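Extracellular ligand-binding receptor (Verminephrobacter eiseniae, PDB 4M88) probably acts as an extracellular solute-binding protein that captures an amino acid and delivers it to an ABC transporter. Local coordinates at residues G59-F64 with I84-D89; V100-P105 with Y292-T297; A159-A164 with I173-V178; A272-A277 with Q282-F287. All coordinates share one frame; numbering follows the deposited sequence.

Interaction 1 of 4, residues G59-F64 with I84-D89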
loop_
_atom_site.group_PDB
_atom_site.type_symbol
_atom_site.label_atom_id
_atom_site.label_comp_id
_atom_site.label_asym_id
_atom_site.label_seq_id
_atom_site.Cartn_x
_atom_site.Cartn_y
_atom_site.Cartn_z
ATOM N N GLY A 59 10.044 -7.661 15.905
ATOM C CA GLY A 59 9.750 -8.884 15.184
ATOM C C GLY A 59 10.416 -8.877 13.825
ATOM O O GLY A 59 10.907 -9.909 13.359
ATOM N N PHE A 60 10.443 -7.716 13.180
ATOM C CA PHE A 60 11.096 -7.628 11.880
ATOM C C PHE A 60 12.598 -7.848 12.010
ATOM O O PHE A 60 13.187 -8.616 11.246
ATOM C CB PHE A 60 10.842 -6.290 11.203
ATOM C CG PHE A 60 11.280 -6.268 9.771
ATOM C CD1 PHE A 60 10.426 -6.700 8.775
ATOM C CD2 PHE A 60 12.559 -5.854 9.425
ATOM C CE1 PHE A 60 10.822 -6.694 7.438
ATOM C CE2 PHE A 60 12.970 -5.852 8.097
ATOM C CZ PHE A 60 12.099 -6.269 7.102
ATOM N N ALA A 61 13.208 -7.156 12.968
ATOM C CA ALA A 61 14.636 -7.306 13.250
ATOM C C ALA A 61 15.012 -8.761 13.492
ATOM O O ALA A 61 16.056 -9.229 13.029
ATOM C CB ALA A 61 15.029 -6.458 14.448
ATOM N N GLU A 62 14.170 -9.472 14.238
ATOM C CA GLU A 62 14.388 -10.894 14.501
ATOM C C GLU A 62 14.295 -11.760 13.246
ATOM O O GLU A 62 15.095 -12.675 13.048
ATOM C CB GLU A 62 13.374 -11.400 15.531
ATOM C CG GLU A 62 13.549 -10.809 16.914
ATOM C CD GLU A 62 12.446 -11.238 17.869
ATOM O OE1 GLU A 62 11.644 -12.123 17.492
ATOM O OE2 GLU A 62 12.384 -10.689 18.992
ATOM N N GLN A 63 13.308 -11.490 12.402
ATOM C CA GLN A 63 13.082 -12.335 11.225
ATOM C C GLN A 63 14.028 -12.079 10.056
ATOM O O GLN A 63 14.268 -12.976 9.250
ATOM C CB GLN A 63 11.635 -12.209 10.741
ATOM C CG GLN A 63 10.615 -12.749 11.743
ATOM C CD GLN A 63 10.953 -14.150 12.203
ATOM O OE1 GLN A 63 11.374 -14.998 11.411
ATOM N NE2 GLN A 63 10.802 -14.396 13.496
ATOM N N PHE A 64 14.548 -10.865 9.949
ATOM C CA PHE A 64 15.359 -10.511 8.794
ATOM C C PHE A 64 16.561 -11.438 8.573
ATOM O O PHE A 64 16.704 -11.981 7.478
ATOM C CB PHE A 64 15.775 -9.032 8.821
ATOM C CG PHE A 64 16.523 -8.586 7.591
ATOM C CD1 PHE A 64 15.842 -8.153 6.467
ATOM C CD2 PHE A 64 17.918 -8.594 7.568
ATOM C CE1 PHE A 64 16.532 -7.736 5.328
ATOM C CE2 PHE A 64 18.616 -8.174 6.449
ATOM C CZ PHE A 64 17.923 -7.747 5.317
ATOM N N ILE A 84 9.344 -1.417 8.721
ATOM C CA ILE A 84 10.170 -0.753 7.702
ATOM C C ILE A 84 11.118 0.277 8.310
ATOM O O ILE A 84 12.281 0.396 7.895
ATOM C CB ILE A 84 9.303 -0.128 6.576
ATOM C CG1 ILE A 84 8.523 -1.220 5.842
ATOM C CG2 ILE A 84 10.165 0.668 5.587
ATOM C CD1 ILE A 84 7.387 -0.666 4.989
ATOM N N LYS A 85 10.639 1.022 9.300
ATOM C CA LYS A 85 11.500 1.986 9.984
ATOM C C LYS A 85 12.698 1.287 10.635
ATOM O O LYS A 85 13.833 1.773 10.570
ATOM C CB LYS A 85 10.698 2.783 11.021
ATOM C CG LYS A 85 11.511 3.819 11.792
ATOM C CD LYS A 85 10.592 4.809 12.517
ATOM C CE LYS A 85 11.389 5.958 13.123
ATOM N NZ LYS A 85 12.400 5.449 14.095
ATOM N N ARG A 86 12.450 0.138 11.252
ATOM C CA ARG A 86 13.521 -0.636 11.873
ATOM C C ARG A 86 14.509 -1.126 10.810
ATOM O O ARG A 86 15.721 -1.090 11.018
ATOM C CB ARG A 86 12.938 -1.819 12.648
ATOM C CG ARG A 86 13.972 -2.645 13.404
ATOM C CD ARG A 86 14.656 -1.821 14.489
ATOM N NE ARG A 86 15.504 -2.656 15.336
ATOM C CZ ARG A 86 15.103 -3.216 16.473
ATOM N NH1 ARG A 86 13.867 -3.019 16.921
ATOM N NH2 ARG A 86 15.940 -3.967 17.172
HETATM N N MSE A 87 13.983 -1.570 9.670
HETATM C CA MSE A 87 14.827 -2.050 8.579
HETATM C C MSE A 87 15.777 -0.937 8.148
HETATM O O MSE A 87 16.959 -1.174 7.901
HETATM C CB MSE A 87 13.977 -2.491 7.382
HETATM C CG MSE A 87 14.769 -3.059 6.200
HETATM SE SE MSE A 87 13.589 -3.470 4.676
HETATM C CE MSE A 87 13.240 -1.657 4.043
ATOM N N LEU A 88 15.261 0.284 8.090
ATOM C CA LEU A 88 16.070 1.413 7.634
ATOM C C LEU A 88 17.003 1.937 8.731
ATOM O O LEU A 88 18.169 2.259 8.467
ATOM C CB LEU A 88 15.171 2.530 7.081
ATOM C CG LEU A 88 14.302 2.174 5.868
ATOM C CD1 LEU A 88 13.248 3.240 5.621
ATOM C CD2 LEU A 88 15.150 1.983 4.612
ATOM N N ASP A 89 16.501 2.022 9.962
ATOM C CA ASP A 89 17.320 2.524 11.077
ATOM C C ASP A 89 18.481 1.600 11.435
ATOM O O ASP A 89 19.562 2.059 11.812
ATOM C CB ASP A 89 16.456 2.782 12.319
ATOM C CG ASP A 89 15.453 3.917 12.121
ATOM O OD1 ASP A 89 15.612 4.723 11.177
ATOM O OD2 ASP A 89 14.504 4.007 12.928
#
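Phe60 and Met87 meet between two neighbouring helices, their side chains crossing at a slant. The ring comes in with its CE2 corner, 3.6 Å from CB of Met87, a selenomethionine, and 3.8 Å from CG of Met87. The SE of Met87 sits 4.0 Å from Phe60 CZ, a Met-aromatic contact in which SE is 5.1 Å from the ring centroid and well off the normal (62°). The Met87 chain starts anti to the backbone N (chi1 -178°) and stays extended at chi2, which carries SE past the ring corner before a bend at chi3 turns the methyl. Ala61, next after Phe60, meets the other helix at the partly exposed side: its CB methyl rests on one face of the Arg86 guanidinium, 3.8 Å from NH2 and nearer the rim than the middle. That guanidinium is held by two carboxylates, Asp90 at NE and Glu58 at NH2, so the methyl packs against a group already fixed by charge. Cutting Phe60 back to an alanine would probably open a gap between the helices and leave CB and SE of Met87 without the Phe60 ring beside them. Helix 57-68 follows strand 45-52 and helix 81-89 follows strand 74-76, strands that 4-11 separates in the five-stranded parallel sheet; Met87 also packs on Leu93 and on Phe118 of strand 118-119, while Phe64 reaches Leu92 and Ala96.

Interaction 2 of 4, residues V100-P105 with Y292-T297; sequences VVNGVP and YLSART
Where strand 99-101 ends, the backbone at Asn102 adopts a positive phi (76°) and passes helix 286-303 with its CA 6.2 Å from the CA of Ser294. Val101 and Asn102 both direct their side chains at the helix. Val101 sends one branch: CG1, anti to the backbone N (chi1 176°), ends 3.6 Å from the carbonyl O of Ser294 and 4.3 Å from CG2 of Thr297, putting a methyl against a helix carbonyl. Asn102 approaches Ser294 through its CB, 3.3 Å from OG, with ND2 of the same asparagine 3.4 Å from that oxygen. The stronger ties of these polar ends lie elsewhere. Ser294 OG is hydrogen-bonded to the carbonyl of Glu290 one turn back. The Asn102 amide is gripped from several sides: ND2 bonds Glu290 OE2 and Ser77 OG, and OD1 receives the backbone N-H groups of Val121 and Arg122. This buried amide is therefore fixed in its rotation, with both ends satisfied, and it ties the strand end to the helix and to two neighbouring loops. Thr297 is similarly settled, its OG1 bonding Leu293 O at 2.8 Å while its own N reaches the same oxygen from the opposite face. A strand end of one parallel sheet packed by a helix from much later in the sequence is characteristic of the type I periplasmic-binding-protein fold, in which each lobe is built from separated parts of the chain.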
loop_
_atom_site.group_PDB
_atom_site.type_symbol
_atom_site.label_atom_id
_atom_site.label_comp_id
_atom_site.label_asym_id
_atom_site.label_seq_id
_atom_site.Cartn_x
_atom_site.Cartn_y
_atom_site.Cartn_z
ATOM N N VAL A 100 14.481 -5.343 -1.878
ATOM C CA VAL A 100 13.165 -5.314 -1.251
ATOM C C VAL A 100 12.227 -4.663 -2.248
ATOM O O VAL A 100 12.480 -3.554 -2.705
ATOM C CB VAL A 100 13.153 -4.498 0.056
ATOM C CG1 VAL A 100 11.756 -4.527 0.668
ATOM C CG2 VAL A 100 14.164 -5.057 1.052
ATOM N N VAL A 101 11.175 -5.376 -2.624
ATOM C CA VAL A 101 10.297 -4.902 -3.686
ATOM C C VAL A 101 8.954 -4.542 -3.093
ATOM O O VAL A 101 8.207 -5.415 -2.629
ATOM C CB VAL A 101 10.143 -5.929 -4.819
ATOM C CG1 VAL A 101 9.137 -5.439 -5.856
ATOM C CG2 VAL A 101 11.494 -6.190 -5.475
ATOM N N ASN A 102 8.689 -3.239 -3.102
ATOM C CA ASN A 102 7.510 -2.621 -2.499
ATOM C C ASN A 102 7.597 -2.541 -0.978
ATOM O O ASN A 102 8.326 -3.306 -0.331
ATOM C CB ASN A 102 6.199 -3.280 -2.946
ATOM C CG ASN A 102 5.019 -2.316 -2.887
ATOM O OD1 ASN A 102 5.139 -1.151 -3.291
ATOM N ND2 ASN A 102 3.889 -2.780 -2.356
ATOM N N GLY A 103 6.862 -1.589 -0.424
ATOM C CA GLY A 103 6.780 -1.401 1.012
ATOM C C GLY A 103 5.439 -0.759 1.290
ATOM O O GLY A 103 4.983 0.092 0.516
ATOM N N VAL A 104 4.792 -1.202 2.365
ATOM C CA VAL A 104 3.527 -0.628 2.818
ATOM C C VAL A 104 3.705 -0.246 4.279
ATOM O O VAL A 104 4.081 -1.087 5.089
ATOM C CB VAL A 104 2.401 -1.668 2.753
ATOM C CG1 VAL A 104 1.082 -1.090 3.292
ATOM C CG2 VAL A 104 2.241 -2.182 1.339
ATOM N N PRO A 105 3.401 1.011 4.645
ATOM C CA PRO A 105 2.809 2.080 3.843
ATOM C C PRO A 105 3.848 2.824 3.029
ATOM O O PRO A 105 5.050 2.704 3.296
ATOM C CB PRO A 105 2.261 3.027 4.911
ATOM C CG PRO A 105 3.246 2.903 6.027
ATOM C CD PRO A 105 3.647 1.440 6.034
ATOM N N TYR A 292 0.202 -9.295 -5.743
ATOM C CA TYR A 292 0.362 -9.862 -7.074
ATOM C C TYR A 292 1.326 -9.022 -7.923
ATOM O O TYR A 292 2.238 -9.557 -8.555
ATOM C CB TYR A 292 -1.008 -9.991 -7.733
ATOM C CG TYR A 292 -0.971 -10.437 -9.182
ATOM C CD1 TYR A 292 -1.017 -11.780 -9.509
ATOM C CD2 TYR A 292 -0.880 -9.503 -10.217
ATOM C CE1 TYR A 292 -0.991 -12.197 -10.835
ATOM C CE2 TYR A 292 -0.848 -9.905 -11.548
ATOM C CZ TYR A 292 -0.892 -11.252 -11.847
ATOM O OH TYR A 292 -0.858 -11.657 -13.158
ATOM N N LEU A 293 1.135 -7.708 -7.930
ATOM C CA LEU A 293 1.978 -6.832 -8.757
ATOM C C LEU A 293 3.406 -6.731 -8.224
ATOM O O LEU A 293 4.360 -6.567 -8.999
ATOM C CB LEU A 293 1.360 -5.434 -8.884
ATOM C CG LEU A 293 0.115 -5.380 -9.774
ATOM C CD1 LEU A 293 -0.573 -4.020 -9.725
ATOM C CD2 LEU A 293 0.460 -5.743 -11.213
ATOM N N SER A 294 3.557 -6.827 -6.907
ATOM C CA SER A 294 4.885 -6.741 -6.321
ATOM C C SER A 294 5.681 -7.968 -6.740
ATOM O O SER A 294 6.838 -7.859 -7.154
ATOM C CB SER A 294 4.815 -6.608 -4.802
ATOM O OG SER A 294 4.196 -5.389 -4.437
ATOM N N ALA A 295 5.051 -9.130 -6.645
ATOM C CA ALA A 295 5.684 -10.378 -7.059
ATOM C C ALA A 295 5.892 -10.398 -8.570
ATOM O O ALA A 295 6.940 -10.825 -9.053
ATOM C CB ALA A 295 4.854 -11.581 -6.604
ATOM N N ARG A 296 4.905 -9.934 -9.329
ATOM C CA ARG A 296 5.037 -9.948 -10.776
ATOM C C ARG A 296 6.152 -9.025 -11.284
ATOM O O ARG A 296 6.780 -9.297 -12.303
ATOM C CB ARG A 296 3.715 -9.596 -11.453
ATOM C CG ARG A 296 3.795 -9.714 -12.960
ATOM C CD ARG A 296 2.424 -9.842 -13.592
ATOM N NE ARG A 296 2.527 -9.791 -15.043
ATOM C CZ ARG A 296 1.480 -9.770 -15.859
ATOM N NH1 ARG A 296 0.251 -9.807 -15.350
ATOM N NH2 ARG A 296 1.669 -9.704 -17.174
ATOM N N THR A 297 6.401 -7.935 -10.567
ATOM C CA THR A 297 7.521 -7.047 -10.896
ATOM C C THR A 297 8.841 -7.810 -10.851
ATOM O O THR A 297 9.674 -7.685 -11.757
ATOM C CB THR A 297 7.576 -5.894 -9.900
ATOM O OG1 THR A 297 6.411 -5.093 -10.090
ATOM C CG2 THR A 297 8.816 -5.038 -10.112
#

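Interaction 3 of 4, residues A159-A164 with I173-V178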
loop_
_atom_site.group_PDB
_atom_site.type_symbol
_atom_site.label_atom_id
_atom_site.label_comp_id
_atom_site.label_asym_id
_atom_site.label_seq_id
_atom_site.Cartn_x
_atom_site.Cartn_y
_atom_site.Cartn_z
ATOM N N ALA A 159 2.523 16.042 8.237
ATOM C CA ALA A 159 3.429 17.072 7.727
ATOM C C ALA A 159 3.272 17.221 6.219
ATOM O O ALA A 159 3.355 18.328 5.689
ATOM C CB ALA A 159 4.885 16.745 8.079
ATOM N N VAL A 160 3.057 16.103 5.529
ATOM C CA VAL A 160 2.856 16.144 4.085
ATOM C C VAL A 160 1.568 16.887 3.736
ATOM O O VAL A 160 1.549 17.699 2.805
ATOM C CB VAL A 160 2.871 14.721 3.470
ATOM C CG1 VAL A 160 2.370 14.743 2.043
ATOM C CG2 VAL A 160 4.285 14.155 3.522
ATOM N N VAL A 161 0.498 16.624 4.486
ATOM C CA VAL A 161 -0.761 17.338 4.276
ATOM C C VAL A 161 -0.552 18.835 4.461
ATOM O O VAL A 161 -1.015 19.632 3.651
ATOM C CB VAL A 161 -1.909 16.852 5.208
ATOM C CG1 VAL A 161 -3.200 17.556 4.830
ATOM C CG2 VAL A 161 -2.110 15.353 5.078
ATOM N N GLN A 162 0.162 19.224 5.515
ATOM C CA GLN A 162 0.373 20.653 5.774
ATOM C C GLN A 162 1.105 21.316 4.609
ATOM O O GLN A 162 0.764 22.433 4.206
ATOM C CB GLN A 162 1.154 20.866 7.078
ATOM C CG GLN A 162 0.418 20.380 8.320
ATOM C CD GLN A 162 1.271 20.473 9.581
ATOM O OE1 GLN A 162 2.487 20.646 9.511
ATOM N NE2 GLN A 162 0.630 20.361 10.740
ATOM N N GLU A 163 2.106 20.633 4.062
ATOM C CA GLU A 163 2.874 21.199 2.953
ATOM C C GLU A 163 2.028 21.243 1.672
ATOM O O GLU A 163 2.107 22.199 0.893
ATOM C CB GLU A 163 4.152 20.394 2.717
ATOM C CG GLU A 163 4.983 20.878 1.531
ATOM C CD GLU A 163 5.661 22.225 1.772
ATOM O OE1 GLU A 163 5.681 22.701 2.931
ATOM O OE2 GLU A 163 6.178 22.808 0.793
ATOM N N ALA A 164 1.208 20.214 1.471
ATOM C CA ALA A 164 0.348 20.137 0.293
ATOM C C ALA A 164 -0.679 21.257 0.294
ATOM O O ALA A 164 -0.932 21.880 -0.740
ATOM C CB ALA A 164 -0.346 18.779 0.216
ATOM N N ILE A 173 -6.546 26.892 1.563
ATOM C CA ILE A 173 -7.411 25.990 2.311
ATOM C C ILE A 173 -6.994 26.063 3.765
ATOM O O ILE A 173 -5.800 25.990 4.074
ATOM C CB ILE A 173 -7.242 24.532 1.862
ATOM C CG1 ILE A 173 -7.691 24.358 0.416
ATOM C CG2 ILE A 173 -8.055 23.591 2.757
ATOM C CD1 ILE A 173 -7.457 22.965 -0.084
ATOM N N GLU A 174 -7.965 26.211 4.662
ATOM C CA GLU A 174 -7.659 26.151 6.082
ATOM C C GLU A 174 -7.580 24.695 6.484
ATOM O O GLU A 174 -8.464 23.904 6.146
ATOM C CB GLU A 174 -8.724 26.861 6.916
ATOM C CG GLU A 174 -8.471 26.760 8.412
ATOM C CD GLU A 174 -9.587 27.368 9.242
ATOM O OE1 GLU A 174 -10.546 27.905 8.647
ATOM O OE2 GLU A 174 -9.501 27.301 10.489
ATOM N N LEU A 175 -6.520 24.332 7.196
ATOM C CA LEU A 175 -6.327 22.938 7.575
ATOM C C LEU A 175 -6.263 22.762 9.089
ATOM O O LEU A 175 -5.537 23.484 9.764
ATOM C CB LEU A 175 -5.038 22.405 6.935
ATOM C CG LEU A 175 -4.586 21.014 7.382
ATOM C CD1 LEU A 175 -5.522 19.938 6.837
ATOM C CD2 LEU A 175 -3.149 20.764 6.943
ATOM N N ASN A 176 -7.019 21.807 9.626
ATOM C CA ASN A 176 -6.873 21.439 11.030
ATOM C C ASN A 176 -6.480 19.980 11.131
ATOM O O ASN A 176 -7.029 19.147 10.422
ATOM C CB ASN A 176 -8.173 21.669 11.799
ATOM C CG ASN A 176 -8.507 23.133 11.941
ATOM O OD1 ASN A 176 -7.617 23.973 12.071
ATOM N ND2 ASN A 176 -9.791 23.452 11.916
ATOM N N GLY A 177 -5.528 19.663 11.998
ATOM C CA GLY A 177 -5.094 18.277 12.116
ATOM C C GLY A 177 -5.283 17.789 13.530
ATOM O O GLY A 177 -4.813 18.426 14.479
ATOM N N VAL A 178 -5.971 16.667 13.670
ATOM C CA VAL A 178 -6.299 16.124 14.984
ATOM C C VAL A 178 -5.623 14.777 15.168
ATOM O O VAL A 178 -5.876 13.842 14.418
ATOM C CB VAL A 178 -7.810 15.976 15.151
ATOM C CG1 VAL A 178 -8.133 15.351 16.489
ATOM C CG2 VAL A 178 -8.482 17.344 15.035
#
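Leu175 projects from an edge strand onto Val161 and Gln162 of the helix before it, a packing contact inside a beta-alpha-beta unit made of strand 143-149, helix 152-166 and strand 174-180. The leucine crosses both partners at about a right angle, and its two methyls do the touching. With CB already pointing at the helix and CG anti to the backbone N (chi1 172°), chi2 (71°) turns the fork onto Val161. The methyls share that valine between them: CG1 of Val161 is 3.8 Å from Leu175 CD2 and 3.9 Å from CD1, a single methyl set against the fork. CD2 also presses on the next residue, 3.8 Å from CG of Gln162. Gln162 CG lies anti to the carbonyl carbon, beside the backbone N, and the chain runs on extended, its aliphatic root lining the contact while the residue as a whole is exposed to solvent. The contact is thus graded, with buried Val161 inside, Leu175 in the middle and Gln162 at the outer margin. Neighbours complete the inner side: Val161 touches Ile129 of helix 125-138, Leu175 also leans on Met158 and Val165 of its own crossover helix, and both residues reach Thr146 on the adjoining strand. In the sheet, Glu174 and Asn176 pair through their backbones with Leu144, aligning strand 174-180 parallel to strand 143-149 at the border of the larger sheet. The closest approach of all is to the helix backbone itself, Leu175 CD2 lying 3.7 Å from Gln162 CA.

Interaction 4 of 4, residues A272-A277 with Q282-F287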
loop_
_atom_site.group_PDB
_atom_site.type_symbol
_atom_site.label_atom_id
_atom_site.label_comp_id
_atom_site.label_asym_id
_atom_site.label_seq_id
_atom_site.Cartn_x
_atom_site.Cartn_y
_atom_site.Cartn_z
ATOM N N ALA A 272 -7.581 -13.963 -13.026
ATOM C CA ALA A 272 -7.369 -15.351 -13.428
ATOM C C ALA A 272 -6.464 -16.079 -12.435
ATOM O O ALA A 272 -6.693 -17.247 -12.110
ATOM C CB ALA A 272 -6.790 -15.417 -14.829
ATOM N N ALA A 273 -5.437 -15.387 -11.958
ATOM C CA ALA A 273 -4.506 -15.974 -10.999
ATOM C C ALA A 273 -5.219 -16.257 -9.681
ATOM O O ALA A 273 -5.004 -17.299 -9.061
ATOM C CB ALA A 273 -3.289 -15.063 -10.799
HETATM N N MSE A 274 -6.072 -15.330 -9.255
HETATM C CA MSE A 274 -6.841 -15.518 -8.027
HETATM C C MSE A 274 -7.853 -16.671 -8.113
HETATM O O MSE A 274 -8.010 -17.419 -7.142
HETATM C CB MSE A 274 -7.525 -14.208 -7.602
HETATM C CG MSE A 274 -6.558 -13.095 -7.203
HETATM SE SE MSE A 274 -5.536 -13.562 -5.581
HETATM C CE MSE A 274 -6.965 -13.466 -4.278
ATOM N N LYS A 275 -8.528 -16.844 -9.256
ATOM C CA LYS A 275 -9.507 -17.939 -9.378
ATOM C C LYS A 275 -8.806 -19.278 -9.246
ATOM O O LYS A 275 -9.327 -20.213 -8.635
ATOM C CB LYS A 275 -10.223 -17.989 -10.735
ATOM C CG LYS A 275 -10.509 -16.706 -11.445
ATOM C CD LYS A 275 -11.499 -15.841 -10.702
ATOM C CE LYS A 275 -11.802 -14.566 -11.485
ATOM N NZ LYS A 275 -12.428 -13.531 -10.622
ATOM N N GLU A 276 -7.640 -19.377 -9.875
ATOM C CA GLU A 276 -6.870 -20.613 -9.867
ATOM C C GLU A 276 -6.392 -20.973 -8.456
ATOM O O GLU A 276 -6.537 -22.113 -8.010
ATOM C CB GLU A 276 -5.677 -20.495 -10.821
ATOM C CG GLU A 276 -6.064 -20.322 -12.290
ATOM C CD GLU A 276 -4.857 -20.201 -13.220
ATOM O OE1 GLU A 276 -3.867 -19.526 -12.845
ATOM O OE2 GLU A 276 -4.902 -20.783 -14.330
ATOM N N ALA A 277 -5.838 -19.986 -7.756
ATOM C CA ALA A 277 -5.218 -20.212 -6.456
ATOM C C ALA A 277 -6.232 -20.219 -5.311
ATOM O O ALA A 277 -6.090 -20.976 -4.352
ATOM C CB ALA A 277 -4.135 -19.154 -6.205
ATOM N N GLN A 282 -14.843 -14.581 -3.879
ATOM C CA GLN A 282 -15.866 -14.028 -4.756
ATOM C C GLN A 282 -15.537 -12.594 -5.140
ATOM O O GLN A 282 -16.037 -12.081 -6.139
ATOM C CB GLN A 282 -17.230 -14.074 -4.066
ATOM C CG GLN A 282 -17.695 -15.468 -3.679
ATOM C CD GLN A 282 -18.407 -16.170 -4.815
ATOM O OE1 GLN A 282 -19.069 -15.530 -5.633
ATOM N NE2 GLN A 282 -18.273 -17.494 -4.875
ATOM N N GLU A 283 -14.700 -11.952 -4.332
ATOM C CA GLU A 283 -14.394 -10.539 -4.497
ATOM C C GLU A 283 -12.945 -10.327 -4.068
ATOM O O GLU A 283 -12.472 -11.037 -3.181
ATOM C CB GLU A 283 -15.327 -9.714 -3.608
ATOM C CG GLU A 283 -15.427 -8.248 -3.965
ATOM C CD GLU A 283 -16.427 -7.512 -3.088
ATOM O OE1 GLU A 283 -17.564 -8.012 -2.928
ATOM O OE2 GLU A 283 -16.070 -6.440 -2.556
ATOM N N TYR A 284 -12.245 -9.374 -4.687
ATOM C CA TYR A 284 -10.821 -9.158 -4.381
ATOM C C TYR A 284 -10.542 -7.821 -3.710
ATOM O O TYR A 284 -11.382 -6.925 -3.731
ATOM C CB TYR A 284 -9.974 -9.294 -5.643
ATOM C CG TYR A 284 -10.240 -10.601 -6.336
ATOM C CD1 TYR A 284 -10.199 -11.796 -5.629
ATOM C CD2 TYR A 284 -10.589 -10.640 -7.674
ATOM C CE1 TYR A 284 -10.475 -13.003 -6.245
ATOM C CE2 TYR A 284 -10.864 -11.833 -8.302
ATOM C CZ TYR A 284 -10.808 -13.011 -7.582
ATOM O OH TYR A 284 -11.083 -14.206 -8.207
ATOM N N THR A 285 -9.359 -7.695 -3.106
ATOM C CA THR A 285 -8.962 -6.447 -2.453
ATOM C C THR A 285 -7.714 -5.837 -3.091
ATOM O O THR A 285 -6.990 -6.498 -3.852
ATOM C CB THR A 285 -8.652 -6.646 -0.964
ATOM O OG1 THR A 285 -7.407 -7.345 -0.822
ATOM C CG2 THR A 285 -9.749 -7.433 -0.290
ATOM N N GLU A 286 -7.459 -4.579 -2.743
ATOM C CA GLU A 286 -6.288 -3.856 -3.216
ATOM C C GLU A 286 -4.991 -4.486 -2.699
ATOM O O GLU A 286 -3.967 -4.462 -3.378
ATOM C CB GLU A 286 -6.378 -2.394 -2.768
ATOM C CG GLU A 286 -7.547 -1.611 -3.395
ATOM C CD GLU A 286 -8.880 -1.820 -2.681
ATOM O OE1 GLU A 286 -8.969 -2.692 -1.786
ATOM O OE2 GLU A 286 -9.841 -1.090 -3.018
ATOM N N PHE A 287 -5.024 -5.058 -1.501
ATOM C CA PHE A 287 -3.820 -5.712 -0.986
ATOM C C PHE A 287 -3.472 -6.992 -1.742
ATOM O O PHE A 287 -2.299 -7.292 -1.947
ATOM C CB PHE A 287 -3.920 -5.969 0.513
ATOM C CG PHE A 287 -3.680 -4.736 1.336
ATOM C CD1 PHE A 287 -2.600 -3.905 1.047
ATOM C CD2 PHE A 287 -4.550 -4.379 2.348
ATOM C CE1 PHE A 287 -2.380 -2.739 1.783
ATOM C CE2 PHE A 287 -4.336 -3.224 3.090
ATOM C CZ PHE A 287 -3.246 -2.405 2.806
#
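A helix-loop-helix connection between helices 265-277 and 286-303 is pinned where Met274 and Lys275 receive the ring of Tyr284, which stands one residue ahead of the N-cap of helix 286-303. Met274, a selenomethionine, spreads over one face. Its CB is 3.5 Å from Tyr284 CE1, and its CG makes a CH-pi contact 4.2 Å from the ring centroid, only 16° off the normal. A bend at chi2 sets SE 5.5 Å from the centroid of the Tyr284 ring in an oblique Met-aromatic contact, and a second bend at chi3 returns the methyl CE to 3.9 Å from Tyr284 CD1. Lys275 reaches the ring quite differently: its ammonium comes to the edge near the plane, and NZ donates a hydrogen bond to Tyr284 OH at 2.8 Å. Lys275 and Tyr284 cross at about a right angle; lysine grips the hydroxyl while Met274 lies over one face. A leucine in place of Tyr284 would probably leave the Lys275 ammonium without this acceptor and the Met274 chain without a flat surface to lie on. Thr285, the N-cap residue, bonds Gln288 OE1 through its backbone N. Tyr284 is held further by an edge-to-face contact with Phe270 on helix 265-277 and by a backbone bond from its O to Asn260 ND2. Met274 also touches Ala30 of helix 18-37, joining the helix pair to it.

Overall arrangement
Interactions 1, 2 and 4 gather around the five-stranded parallel sheet, whereas interaction 3 lies in the lobe built on the mixed sheet. Interactions 1 and 2, centres about 17 Å apart, touch directly, Ile84 and Met87 packing on residues 100-104; helix 81-89 and strand 99-101 follow each other in the chain. The centres of interactions 2 and 4 are about 16 Å apart, and both use helix 286-303. Interaction 3 stands about 30 Å from interaction 1 and 36 Å from interaction 4, between centres. Along the chain, interaction 1 closes first; residues 100-105 open interaction 2, and interactions 3 and 4 both fall before 292-297 completes it. The chain thus visits the second lobe and returns, as in two-lobed solute-binding proteins.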